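Local coordinates for protein tRNA(His) guanylyltransferase (Saccharomyces cerevisiae, PDB 5XOX) that adds a single guanosine to the 5' end of histidine tRNA by 3'-5' polymerisation, which is important for recognition by histidyl-tRNA synthetase, at residues E13-I18 / N91-K96; Q21-V26 / P138-I143; K66-L71 / I82-T87; T142-L147 / N225-I230. All blocks are in the same frame, centred on the assembly; numbering follows the deposited sequence.

Contact 1. Residues E13-I18 / N91-K96. With PO4 (phosphate ion), chain J.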
# COMPACT_ATOMS: atom_id res chain seq x y z
N GLU A 13 2.86 -11.61 5.61
CA GLU A 13 3.76 -10.46 5.59
C GLU A 13 3.64 -9.67 4.30
O GLU A 13 2.95 -10.07 3.35
CB GLU A 13 5.20 -10.91 5.77
CG GLU A 13 5.38 -11.73 7.03
CD GLU A 13 6.83 -12.14 7.30
OE1 GLU A 13 7.72 -11.87 6.44
OE2 GLU A 13 7.05 -12.74 8.39
N THR A 14 4.36 -8.56 4.26
CA THR A 14 4.23 -7.61 3.17
C THR A 14 5.56 -7.02 2.77
O THR A 14 6.35 -6.50 3.57
CB THR A 14 3.26 -6.49 3.53
OG1 THR A 14 3.45 -6.10 4.90
CG2 THR A 14 1.84 -6.96 3.31
N HIS A 15 5.81 -7.15 1.49
CA HIS A 15 7.08 -6.81 0.91
C HIS A 15 7.10 -5.45 0.20
O HIS A 15 8.05 -5.15 -0.50
CB HIS A 15 7.54 -7.96 0.01
CG HIS A 15 8.00 -9.17 0.78
ND1 HIS A 15 7.48 -9.52 2.01
CD2 HIS A 15 8.98 -10.06 0.52
CE1 HIS A 15 8.09 -10.60 2.46
NE2 HIS A 15 9.02 -10.94 1.58
N ASP A 16 6.07 -4.64 0.36
CA ASP A 16 5.93 -3.37 -0.38
C ASP A 16 7.20 -2.51 -0.41
O ASP A 16 7.85 -2.25 0.62
CB ASP A 16 4.77 -2.54 0.19
CG ASP A 16 4.70 -2.57 1.72
OD1 ASP A 16 5.75 -2.80 2.36
OD2 ASP A 16 3.59 -2.41 2.28
N VAL A 17 7.53 -2.07 -1.64
CA VAL A 17 8.77 -1.35 -1.97
C VAL A 17 8.50 -0.01 -2.59
O VAL A 17 7.37 0.29 -2.96
CB VAL A 17 9.66 -2.14 -2.92
CG1 VAL A 17 10.39 -3.21 -2.19
CG2 VAL A 17 8.80 -2.74 -4.00
N ILE A 18 9.56 0.81 -2.67
CA ILE A 18 9.51 2.16 -3.25
C ILE A 18 9.61 2.13 -4.78
O ILE A 18 10.43 1.40 -5.37
CB ILE A 18 10.62 3.08 -2.70
CG1 ILE A 18 10.17 3.80 -1.44
CG2 ILE A 18 10.95 4.11 -3.74
CD1 ILE A 18 10.03 2.96 -0.20
N ASN A 91 16.84 -3.87 -1.26
CA ASN A 91 15.95 -4.03 -2.38
C ASN A 91 14.81 -3.02 -2.32
O ASN A 91 13.65 -3.37 -2.60
CB ASN A 91 15.41 -5.46 -2.44
CG ASN A 91 14.76 -5.80 -3.77
OD1 ASN A 91 14.83 -5.02 -4.73
ND2 ASN A 91 14.15 -6.98 -3.84
N ARG A 92 15.13 -1.78 -1.93
CA ARG A 92 14.15 -0.70 -1.97
C ARG A 92 12.99 -0.90 -1.00
O ARG A 92 11.90 -0.42 -1.25
CB ARG A 92 13.61 -0.58 -3.39
CG ARG A 92 14.53 0.07 -4.37
CD ARG A 92 13.83 1.29 -4.93
NE ARG A 92 14.78 2.20 -5.55
CZ ARG A 92 14.47 3.41 -6.03
NH1 ARG A 92 13.23 3.86 -5.94
NH2 ARG A 92 15.42 4.16 -6.56
N ARG A 93 13.19 -1.63 0.09
CA ARG A 93 12.05 -2.01 0.92
C ARG A 93 11.75 -0.94 1.99
O ARG A 93 12.66 -0.46 2.67
CB ARG A 93 12.28 -3.37 1.61
CG ARG A 93 11.05 -4.24 1.44
CD ARG A 93 10.95 -5.39 2.39
NE ARG A 93 11.41 -6.65 1.86
CZ ARG A 93 11.13 -7.81 2.43
NH1 ARG A 93 10.40 -7.81 3.54
NH2 ARG A 93 11.59 -8.95 1.91
N LYS A 94 10.47 -0.58 2.13
CA LYS A 94 10.12 0.49 3.07
C LYS A 94 10.62 0.16 4.48
O LYS A 94 11.46 0.90 5.06
CB LYS A 94 8.60 0.68 3.15
CG LYS A 94 7.95 1.02 1.86
CD LYS A 94 7.27 2.36 1.94
CE LYS A 94 5.89 2.31 2.57
NZ LYS A 94 5.29 3.71 2.50
N ASP A 95 10.12 -0.98 4.97
CA ASP A 95 10.36 -1.49 6.32
C ASP A 95 11.84 -1.48 6.71
O ASP A 95 12.23 -0.93 7.76
CB ASP A 95 9.82 -2.92 6.44
CG ASP A 95 8.51 -3.14 5.70
OD1 ASP A 95 7.46 -2.72 6.22
OD2 ASP A 95 8.53 -3.79 4.62
N LYS A 96 12.65 -2.09 5.85
CA LYS A 96 14.09 -2.17 6.08
C LYS A 96 14.74 -0.78 6.08
O LYS A 96 15.59 -0.50 6.93
CB LYS A 96 14.75 -3.09 5.05
CG LYS A 96 14.51 -4.63 5.25
CD LYS A 96 15.17 -5.44 4.11
CE LYS A 96 16.12 -6.57 4.57
NZ LYS A 96 16.94 -7.09 3.40
P PO4 J . 12.87 -10.49 4.25
O1 PO4 J . 11.40 -10.85 4.45
O2 PO4 J . 13.19 -9.09 4.78
O3 PO4 J . 13.16 -10.54 2.77
O4 PO4 J . 13.73 -11.45 5.03

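Contact 2. Residues Q21-V26 / P138-I143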
# COMPACT_ATOMS: atom_id res chain seq x y z
N GLN A 21 13.33 4.43 -9.70
CA GLN A 21 13.81 5.70 -10.24
C GLN A 21 13.24 6.91 -9.46
O GLN A 21 12.99 7.97 -10.04
CB GLN A 21 13.47 5.81 -11.74
CG GLN A 21 14.26 4.85 -12.65
CD GLN A 21 13.97 5.05 -14.15
OE1 GLN A 21 13.93 6.19 -14.64
NE2 GLN A 21 13.70 3.95 -14.85
N CYS A 22 13.05 6.75 -8.15
CA CYS A 22 12.68 7.85 -7.27
C CYS A 22 13.75 8.06 -6.22
O CYS A 22 14.24 7.09 -5.65
CB CYS A 22 11.33 7.60 -6.57
SG CYS A 22 9.87 7.48 -7.63
N TYR A 23 14.12 9.31 -5.95
CA TYR A 23 14.99 9.58 -4.82
C TYR A 23 14.26 9.21 -3.56
O TYR A 23 13.05 9.35 -3.46
CB TYR A 23 15.43 11.03 -4.77
CG TYR A 23 16.20 11.49 -6.00
CD1 TYR A 23 17.57 11.22 -6.13
CD2 TYR A 23 15.55 12.12 -7.07
CE1 TYR A 23 18.27 11.61 -7.24
CE2 TYR A 23 16.25 12.53 -8.18
CZ TYR A 23 17.61 12.26 -8.26
OH TYR A 23 18.31 12.65 -9.38
N ILE A 24 15.00 8.69 -2.59
CA ILE A 24 14.34 8.33 -1.36
C ILE A 24 14.81 9.25 -0.26
O ILE A 24 15.94 9.71 -0.27
CB ILE A 24 14.59 6.90 -1.00
CG1 ILE A 24 14.30 6.04 -2.23
CG2 ILE A 24 13.67 6.49 0.09
CD1 ILE A 24 14.46 4.50 -2.00
N VAL A 25 13.92 9.56 0.66
CA VAL A 25 14.33 10.26 1.86
C VAL A 25 14.01 9.39 3.04
O VAL A 25 12.90 8.84 3.15
CB VAL A 25 13.64 11.59 2.03
CG1 VAL A 25 14.18 12.24 3.25
CG2 VAL A 25 13.84 12.48 0.81
N VAL A 26 14.98 9.27 3.93
CA VAL A 26 14.69 8.66 5.22
C VAL A 26 14.83 9.72 6.27
O VAL A 26 15.94 10.19 6.53
CB VAL A 26 15.59 7.47 5.53
CG1 VAL A 26 15.25 6.95 6.90
CG2 VAL A 26 15.40 6.36 4.48
N PRO A 138 9.98 11.73 -7.13
CA PRO A 138 10.15 11.26 -8.51
C PRO A 138 11.19 12.04 -9.29
O PRO A 138 11.66 11.52 -10.31
CB PRO A 138 8.76 11.41 -9.10
CG PRO A 138 8.12 12.49 -8.26
CD PRO A 138 8.72 12.45 -6.92
N ASN A 139 11.55 13.23 -8.83
CA ASN A 139 12.54 14.01 -9.56
C ASN A 139 13.32 15.02 -8.74
O ASN A 139 12.90 15.46 -7.65
CB ASN A 139 11.89 14.76 -10.71
CG ASN A 139 10.61 15.41 -10.33
OD1 ASN A 139 10.57 16.30 -9.49
ND2 ASN A 139 9.53 14.96 -10.96
N LEU A 140 14.44 15.41 -9.34
CA LEU A 140 15.46 16.18 -8.67
C LEU A 140 14.85 17.46 -8.19
O LEU A 140 15.15 17.88 -7.08
CB LEU A 140 16.64 16.46 -9.61
CG LEU A 140 17.94 16.93 -8.96
CD1 LEU A 140 18.40 15.84 -8.02
CD2 LEU A 140 19.02 17.18 -10.00
N GLN A 141 13.96 18.05 -8.98
CA GLN A 141 13.33 19.30 -8.53
C GLN A 141 12.81 19.08 -7.11
O GLN A 141 13.23 19.74 -6.17
CB GLN A 141 12.16 19.74 -9.42
CG GLN A 141 12.44 21.01 -10.21
CD GLN A 141 13.02 22.13 -9.37
OE1 GLN A 141 12.77 22.23 -8.17
NE2 GLN A 141 13.86 22.96 -9.99
N THR A 142 11.97 18.08 -6.96
CA THR A 142 11.30 17.85 -5.70
C THR A 142 12.25 17.48 -4.56
O THR A 142 11.98 17.77 -3.38
CB THR A 142 10.28 16.74 -5.88
OG1 THR A 142 10.92 15.62 -6.51
CG2 THR A 142 9.20 17.22 -6.82
N ILE A 143 13.35 16.81 -4.90
CA ILE A 143 14.27 16.42 -3.85
C ILE A 143 14.98 17.71 -3.39
O ILE A 143 15.22 17.93 -2.18
CB ILE A 143 15.24 15.32 -4.34
CG1 ILE A 143 15.84 14.59 -3.15
CG2 ILE A 143 16.37 15.89 -5.14
CD1 ILE A 143 14.84 13.69 -2.49

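Contact 3. Residues K66-L71 / I82-T87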
# COMPACT_ATOMS: atom_id res chain seq x y z
N LYS A 66 27.86 4.47 2.01
CA LYS A 66 28.55 5.56 1.34
C LYS A 66 28.10 5.56 -0.10
O LYS A 66 28.17 6.57 -0.79
CB LYS A 66 30.08 5.38 1.48
CG LYS A 66 31.02 6.34 0.76
CD LYS A 66 32.46 5.71 0.80
CE LYS A 66 33.63 6.65 0.40
NZ LYS A 66 34.97 5.97 0.56
N ASN A 67 27.56 4.42 -0.54
CA ASN A 67 27.26 4.21 -1.95
C ASN A 67 25.94 4.84 -2.35
O ASN A 67 25.83 5.37 -3.45
CB ASN A 67 27.21 2.71 -2.29
CG ASN A 67 28.54 2.03 -2.12
OD1 ASN A 67 29.58 2.60 -2.44
ND2 ASN A 67 28.50 0.77 -1.67
N ASP A 68 24.93 4.72 -1.50
CA ASP A 68 23.58 5.07 -1.92
C ASP A 68 23.09 6.47 -1.47
O ASP A 68 21.98 6.90 -1.85
CB ASP A 68 22.64 3.95 -1.47
CG ASP A 68 23.15 2.55 -1.89
OD1 ASP A 68 22.86 2.13 -3.03
OD2 ASP A 68 23.85 1.88 -1.09
N ILE A 69 23.91 7.19 -0.70
CA ILE A 69 23.50 8.49 -0.14
C ILE A 69 24.12 9.62 -0.98
O ILE A 69 25.32 9.60 -1.26
CB ILE A 69 23.90 8.62 1.35
CG1 ILE A 69 23.29 7.48 2.14
CG2 ILE A 69 23.33 9.88 1.94
CD1 ILE A 69 23.27 7.67 3.63
N ILE A 70 23.29 10.57 -1.42
CA ILE A 70 23.77 11.83 -2.00
C ILE A 70 24.31 12.68 -0.88
O ILE A 70 25.44 13.20 -0.95
CB ILE A 70 22.64 12.58 -2.74
CG1 ILE A 70 21.85 11.64 -3.63
CG2 ILE A 70 23.19 13.72 -3.57
CD1 ILE A 70 20.43 11.48 -3.19
N LEU A 71 23.49 12.81 0.17
CA LEU A 71 23.80 13.60 1.36
C LEU A 71 22.71 13.51 2.41
O LEU A 71 21.65 12.93 2.17
CB LEU A 71 24.05 15.06 0.99
CG LEU A 71 22.78 15.69 0.47
CD1 LEU A 71 22.12 16.60 1.49
CD2 LEU A 71 23.09 16.41 -0.80
N ILE A 82 19.17 11.46 1.97
CA ILE A 82 18.70 11.44 0.61
C ILE A 82 19.40 10.31 -0.09
O ILE A 82 20.62 10.32 -0.19
CB ILE A 82 19.00 12.74 -0.11
CG1 ILE A 82 18.92 13.94 0.83
CG2 ILE A 82 17.99 12.95 -1.21
CD1 ILE A 82 17.54 14.35 1.18
N LEU A 83 18.63 9.35 -0.56
CA LEU A 83 19.16 8.21 -1.28
C LEU A 83 18.97 8.38 -2.77
O LEU A 83 17.91 8.85 -3.24
CB LEU A 83 18.49 6.93 -0.81
CG LEU A 83 18.65 6.56 0.66
CD1 LEU A 83 18.33 5.12 0.82
CD2 LEU A 83 20.07 6.80 1.10
N LYS A 84 20.01 8.00 -3.51
CA LYS A 84 20.04 8.22 -4.95
C LYS A 84 18.93 7.48 -5.67
O LYS A 84 18.67 6.31 -5.38
CB LYS A 84 21.37 7.80 -5.54
CG LYS A 84 21.73 6.36 -5.25
CD LYS A 84 23.08 5.99 -5.88
CE LYS A 84 23.32 4.49 -5.93
NZ LYS A 84 24.48 4.20 -6.80
N SER A 85 18.36 8.13 -6.68
CA SER A 85 17.23 7.62 -7.46
C SER A 85 17.43 6.18 -7.96
O SER A 85 16.47 5.50 -8.32
CB SER A 85 17.01 8.49 -8.70
OG SER A 85 18.17 8.44 -9.52
N SER A 86 18.67 5.74 -8.05
CA SER A 86 18.91 4.41 -8.58
C SER A 86 19.11 3.35 -7.52
O SER A 86 19.39 2.21 -7.87
CB SER A 86 20.13 4.43 -9.51
OG SER A 86 21.29 4.89 -8.83
N THR A 87 18.99 3.68 -6.24
CA THR A 87 19.46 2.74 -5.22
C THR A 87 18.71 1.40 -5.12
O THR A 87 17.49 1.35 -5.32
CB THR A 87 19.44 3.36 -3.84
OG1 THR A 87 19.89 2.37 -2.91
CG2 THR A 87 18.04 3.83 -3.48

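Contact 4. Residues T142-L147 / N225-I230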
# COMPACT_ATOMS: atom_id res chain seq x y z
N THR A 142 11.97 18.08 -6.96
CA THR A 142 11.30 17.85 -5.70
C THR A 142 12.25 17.48 -4.56
O THR A 142 11.98 17.77 -3.38
CB THR A 142 10.28 16.74 -5.88
OG1 THR A 142 10.92 15.62 -6.51
CG2 THR A 142 9.20 17.22 -6.82
N ILE A 143 13.35 16.81 -4.90
CA ILE A 143 14.27 16.42 -3.85
C ILE A 143 14.98 17.71 -3.39
O ILE A 143 15.22 17.93 -2.18
CB ILE A 143 15.24 15.32 -4.34
CG1 ILE A 143 15.84 14.59 -3.15
CG2 ILE A 143 16.37 15.89 -5.14
CD1 ILE A 143 14.84 13.69 -2.49
N LYS A 144 15.23 18.59 -4.36
CA LYS A 144 15.89 19.85 -4.09
C LYS A 144 15.00 20.67 -3.23
O LYS A 144 15.43 21.21 -2.22
CB LYS A 144 16.24 20.61 -5.37
CG LYS A 144 17.47 20.04 -6.11
CD LYS A 144 17.70 20.78 -7.41
CE LYS A 144 19.05 20.42 -8.03
NZ LYS A 144 19.33 21.12 -9.34
N ASP A 145 13.73 20.72 -3.60
CA ASP A 145 12.74 21.49 -2.89
C ASP A 145 12.53 20.94 -1.48
O ASP A 145 12.20 21.68 -0.58
CB ASP A 145 11.43 21.52 -3.68
CG ASP A 145 11.53 22.46 -4.89
OD1 ASP A 145 12.68 22.68 -5.35
OD2 ASP A 145 10.50 22.98 -5.37
N TYR A 146 12.71 19.62 -1.33
CA TYR A 146 12.55 18.96 -0.04
C TYR A 146 13.56 19.55 0.87
O TYR A 146 13.26 19.99 1.99
CB TYR A 146 12.78 17.45 -0.11
CG TYR A 146 12.92 16.85 1.29
CD1 TYR A 146 11.79 16.48 2.02
CD2 TYR A 146 14.18 16.63 1.88
CE1 TYR A 146 11.89 15.92 3.32
CE2 TYR A 146 14.29 16.07 3.17
CZ TYR A 146 13.13 15.72 3.87
OH TYR A 146 13.19 15.19 5.14
N LEU A 147 14.79 19.48 0.37
CA LEU A 147 15.92 19.94 1.13
C LEU A 147 15.73 21.41 1.48
O LEU A 147 15.91 21.84 2.62
CB LEU A 147 17.19 19.71 0.34
CG LEU A 147 18.54 19.79 1.05
CD1 LEU A 147 18.78 18.71 2.09
CD2 LEU A 147 19.64 19.77 0.01
N ASN A 225 21.18 27.42 0.69
CA ASN A 225 21.13 26.58 -0.48
C ASN A 225 21.89 27.32 -1.60
O ASN A 225 21.58 28.47 -2.00
CB ASN A 225 19.71 26.22 -0.93
CG ASN A 225 18.79 27.44 -1.10
OD1 ASN A 225 17.89 27.70 -0.29
ND2 ASN A 225 19.03 28.19 -2.17
N VAL A 226 22.96 26.64 -2.01
CA VAL A 226 23.60 26.82 -3.28
C VAL A 226 23.68 25.39 -3.77
O VAL A 226 24.43 24.61 -3.21
CB VAL A 226 25.00 27.48 -3.16
CG1 VAL A 226 24.85 28.97 -2.93
CG2 VAL A 226 25.85 26.83 -2.05
N ILE A 227 22.96 25.01 -4.80
CA ILE A 227 22.90 23.58 -5.00
C ILE A 227 24.09 23.17 -5.90
O ILE A 227 24.03 23.16 -7.13
CB ILE A 227 21.61 23.23 -5.65
CG1 ILE A 227 21.41 24.30 -6.73
CG2 ILE A 227 20.50 23.30 -4.57
CD1 ILE A 227 20.68 23.90 -7.98
N ALA A 228 25.15 22.74 -5.23
CA ALA A 228 26.30 22.18 -5.89
C ALA A 228 26.12 20.68 -5.73
O ALA A 228 26.90 19.89 -6.26
CB ALA A 228 27.60 22.67 -5.27
N GLN A 229 25.08 20.30 -4.99
CA GLN A 229 24.58 18.94 -5.05
C GLN A 229 24.19 18.56 -6.48
O GLN A 229 24.30 17.40 -6.85
CB GLN A 229 23.41 18.77 -4.07
CG GLN A 229 22.64 17.42 -4.18
CD GLN A 229 21.42 17.41 -5.12
OE1 GLN A 229 21.51 16.94 -6.24
NE2 GLN A 229 20.25 17.75 -4.58
N ILE A 230 23.80 19.56 -7.28
CA ILE A 230 23.52 19.36 -8.71
C ILE A 230 24.69 18.66 -9.41
O ILE A 230 24.48 17.75 -10.21
CB ILE A 230 23.18 20.72 -9.42
CG1 ILE A 230 22.70 20.50 -10.86
CG2 ILE A 230 24.38 21.63 -9.51
CD1 ILE A 230 21.39 19.80 -11.01

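Contact 1. Residues E13-I18 / N91-K96
A single beta bridge, pairing Val17 with Arg93, ties the loop 13-18 to the N-terminus of helix 94-116, where Arg93 occupies the N-cap position. Two backbone bonds flank the bridge and satisfy the amides of the residues that follow it, Ile18 and Lys94, unequally. Ile18 N donates to Arg92 O over 3.0 Å, nearly along the C=O axis. Lys94 N, in the first turn of the helix, points almost straight (171°) at Asp16 O, but at 3.5 Å the bond is weak. The Arg92 side chain crosses that of Ile18 at about a right angle, its NH1 lying 3.2 Å from Ile18 CG2. Its polar end is satisfied elsewhere: NE donates to Thr87 O and NH2, weakly, to Cys22 O. Charge is less evenly settled. Asp16 OD1 and Asp95 OD2 approach to 3.7 Å, like charges that would probably repel, though Lys94 of the second subunit, in a long and weak ion pair with Asp16, may soften this. Glu13 is better served, its carboxylate bridging Arg133 and Arg27 of that same subunit. Arg93, bent at chi3 (-98°), runs alongside His15 with the two planes 31° apart, setting NH2 over one face of the imidazole. A phosphate ion, probably from the crystallisation liquor, lies over the guanidinium face opposite His15, and Arg93 NH1 gives its O1 a weak hydrogen bond of 3.3 Å.

Contact 2. Residues Q21-V26 / P138-I143
Helix-on-sheet packing joins the first turn of helix 140-171, entered straight from strand 130-137, outermost in this chain's sheet, to side chains of the neighbouring strand 23-30. Tyr23 dominates. With CG anti to its carbonyl carbon (chi1 -60°), the ring is carried out to the start of the helix, where it meets each neighbour differently. Its edge is turned to the backbone at Asn139 C; Ile143 CG2 sits over one face, 4.3 Å above the plane and offset toward the rim; and at the tip Tyr23 OH touches Leu140 CD1 at 3.5 Å, the two side chains crossing obliquely. Ile143 CG1 is anti to the backbone N (chi1 -160°) and the chain then turns at chi2, so CD1 reaches Tyr23 CB at 3.6 Å, at the root of the side chain, and slides past Val25 in the opposite direction. An alanine at Tyr23 would remove the ring and hydroxyl and would probably leave Leu140 and one flank of Ile143 poorly packed. Subunit contacts adjoin the site, for Gln21 OE1 is bonded to Asn139 ND2 of the third subunit. Within the chain Asn139 caps the helix, its OD1 accepting a weak bond from Thr142 N at 3.4 Å.

Contact 3. Residues K66-L71 / I82-T87
Thr87 OG1 is gripped by two hydrogen bonds. It donates to Asp68 OD1 at 3.0 Å, arriving from above the carboxylate plane, and Thr87 OG1 is also bonded to Leu89 N. A type I turn from Lys84 to Thr87 brings that hydroxyl round. Asp68 O has one conventional bond, from Lys84 N over 2.8 Å and nearly along the C=O axis, to which Leu83 CA adds a CA-H...O contact at 3.2 Å. Ile82 O repeats the scheme, accepting from Ile70 N at 3.0 Å in the carbonyl plane with Ile69 CA as its second neighbour. These two backbone bonds flank Ile69 and Leu83, a non-hydrogen-bonded pair of an antiparallel hairpin. Their side chains cross obliquely, Ile69 CG1 lying 3.5 Å from Leu83 CD2. Ile82 N bonds separately to Leu71 O, a break in the regular ladder where the chain turns a corner at Ile70, whose CD1 comes to rest 3.5 Å from Ile82 CG2. Lys84, extended beyond CG, runs past Asn67 O, but its NZ remains 4.6 Å from Asp68 OD1, beyond a salt bridge. On one side strand 78-83 continues the sheet into strand 23-30 through Leu83 and Ile24; helix 140-171 packs on Leu71 and Ile82, and Gln229 of helix 229-232 lies against Ile70 and Leu71.

Contact 4. Residues T142-L147 / N225-I230
Lys144 supplies most of the helix side of this contact. Its CG stands anti to the carbonyl carbon (chi1 -76°), and the chain then runs fully extended away from helix 140-171, so that the tip reaches the C-terminal segment 225-230. There NZ meets two methyl ends: Ile227 CD1 at 3.4 Å, on a side chain crossing the lysine at about a right angle, and Ile230 CD1, on a poorly ordered residue whose place is less certain. Nearer the helix, Gln229 crosses obliquely and sets NE2 3.9 Å from Lys144 CG; the same amide nitrogen lies 4.3 Å from Ile143 CG2. Contact is thus made through side chains, since the nearest CA atoms, those of Lys144 and Ile227, are 8.0 Å apart. An alanine at Lys144 would remove the whole extended arm, and Ile227 CD1 and Ile230 CD1 would probably lose their lysine partner and Gln229 a neighbour, while Leu140 would still touch Ile230.

The next shell positions the lysine's helix and Gln229. Helical bonds from Tyr146 N to Thr142 O (2.9 Å) and from Leu147 N to Ile143 O hold the turn that presents the lysine. Tyr146 OH is anchored to Ser80 and Arg27, and Asp145 to Tyr8 of the second subunit. Gln229, bent at chi2, rests on Ile70 and Leu71, while Leu140 supports both Gln229 and Ile230. The arrangement is that of a short C-terminal helix, 229-232, folded back into the angle between a long helix and the antiparallel sheet on which that helix lies.

Three of the four contacts cluster round one antiparallel sheet. Contacts 2 and 3, centres about 10 Å apart, are joined through neighbouring strands 23-30 and 78-83; contact 4 is equally close to contact 2 and shares its helix, 140-171, with Thr142 and Ile143. Contacts 3 and 4, about 14 Å apart, touch through Ile82 with Ile143 and Leu71 with Gln229. Contact 1 is more peripheral, about 17 Å from contacts 2 and 3 but touching both through Arg92, and about 26 Å from contact 4. Along the chain contact 3 falls between the segments of contacts 1 and 2, which alternate, and contact 4 comes last. Contacts 1, 2 and 4 also touch the second subunit, linking fold to tetramer.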